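Local structure of putative 4-amino-4-deoxychorismate lyase (Thermus thermophilus, 2ZGI) at the interface of chains A and B. The protein binds pyridoxal-5'-phosphate and probably acts as a lyase of the class-IV aminotransferase family, perhaps splitting 4-amino-4-deoxychorismate. Numbering follows the deposited sequence. Chains: chain A/B, Putative 4-amino-4-deoxychorismate lyase.

The interface of chains A and B. Residues chain A 131, 134; chain B 20-22, 122, 127, 129.
The first turn of helix 131-141 in chain A meets two loop stretches of chain B, residues 20-22 and 122-129, across the two-fold interface of this class-IV pyridoxal-phosphate enzyme, a family that commonly works as dimers. A:Leu131 opens the helix, its branched apolar end fitting between these loops. Its CD1 methyl lies 3.9 Å from CB of B:Ala22, whose small side chain suits close approach, while CB of A:Leu131 lies 3.9 Å from CD1 of B:Leu122. B:Asn129 crosses A:Leu131 obliquely, its CG 3.6 Å from the leucine CB. As modelled, ND2 of B:Asn129 sits 3.0 Å from the backbone N of A:Leu131, two donors facing each other, and OD1 of B:Asn129 is 3.0 Å from the carbonyl O of B:His20, two acceptors. An amide can both accept and donate; exchanging its ends would probably turn both pairs into hydrogen bonds, so the modelled orientation is doubtful. B:Thr127 OG1 accepts a hydrogen bond from N of B:Asn129 (3.0 Å, 151° at H), helping hold the backbone from which the amide projects. A:Arg134 has methylenes long enough to reach B:His20: CG and CD lie at the ND1-CE1 side of the ring, tilted off its plane, CD 3.6 Å from CE1. The side chains cross at about a right angle, yet guanidinium and imidazole planes stay nearly parallel (14°). Replacing A:Arg134 with an alanine would probably open a gap beside B:His20, freeing its ring to turn.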
# COMPACT_ATOMS: atom_id res chain seq x y z
N LEU A 131 -6.78 -8.62 -18.55
CA LEU A 131 -6.88 -10.06 -18.33
C LEU A 131 -7.48 -10.42 -16.98
O LEU A 131 -8.28 -11.37 -16.89
CB LEU A 131 -5.51 -10.71 -18.50
CG LEU A 131 -5.32 -12.07 -19.17
CD1 LEU A 131 -6.39 -12.43 -20.17
CD2 LEU A 131 -3.88 -12.15 -19.77
N ARG A 134 -11.21 -10.05 -17.61
CA ARG A 134 -11.68 -11.10 -18.50
C ARG A 134 -11.73 -12.45 -17.80
O ARG A 134 -12.74 -13.14 -17.90
CB ARG A 134 -10.85 -11.18 -19.77
CG ARG A 134 -11.43 -10.35 -20.89
CD ARG A 134 -10.94 -10.89 -22.25
NE ARG A 134 -11.64 -12.10 -22.66
CZ ARG A 134 -11.10 -13.32 -22.66
NH1 ARG A 134 -9.85 -13.50 -22.26
NH2 ARG A 134 -11.82 -14.36 -23.06
N HIS B 20 -7.20 -6.48 -24.89
CA HIS B 20 -7.15 -6.95 -23.51
C HIS B 20 -5.81 -7.51 -23.11
O HIS B 20 -5.65 -8.02 -21.99
CB HIS B 20 -8.22 -8.01 -23.30
CG HIS B 20 -9.62 -7.51 -23.40
ND1 HIS B 20 -10.69 -8.34 -23.59
CD2 HIS B 20 -10.13 -6.25 -23.35
CE1 HIS B 20 -11.81 -7.64 -23.61
NE2 HIS B 20 -11.50 -6.37 -23.47
N GLY B 21 -4.84 -7.39 -24.01
CA GLY B 21 -3.54 -8.03 -23.82
C GLY B 21 -3.70 -9.52 -23.55
O GLY B 21 -2.93 -10.11 -22.79
N ALA B 22 -4.70 -10.15 -24.18
CA ALA B 22 -5.01 -11.54 -23.82
C ALA B 22 -4.12 -12.53 -24.59
O ALA B 22 -4.53 -13.11 -25.61
CB ALA B 22 -6.50 -11.83 -24.04
N LEU B 122 -1.06 -12.88 -12.18
CA LEU B 122 -0.39 -13.09 -13.46
C LEU B 122 1.13 -13.01 -13.41
O LEU B 122 1.80 -13.17 -14.44
CB LEU B 122 -0.93 -12.12 -14.52
CG LEU B 122 -2.45 -12.01 -14.72
CD1 LEU B 122 -2.76 -10.98 -15.80
CD2 LEU B 122 -3.15 -13.36 -15.02
N THR B 127 2.70 -12.82 -19.89
CA THR B 127 1.46 -12.43 -20.57
C THR B 127 1.55 -11.08 -21.27
O THR B 127 2.45 -10.29 -21.00
CB THR B 127 0.24 -12.38 -19.59
OG1 THR B 127 0.23 -11.15 -18.83
CG2 THR B 127 0.27 -13.54 -18.61
N ASN B 129 -0.29 -8.75 -20.60
CA ASN B 129 -0.57 -7.69 -19.64
C ASN B 129 0.74 -7.18 -19.07
O ASN B 129 1.14 -7.53 -17.95
CB ASN B 129 -1.54 -8.18 -18.57
CG ASN B 129 -2.97 -8.16 -19.05
OD1 ASN B 129 -3.26 -8.39 -20.24
ND2 ASN B 129 -3.86 -7.88 -18.16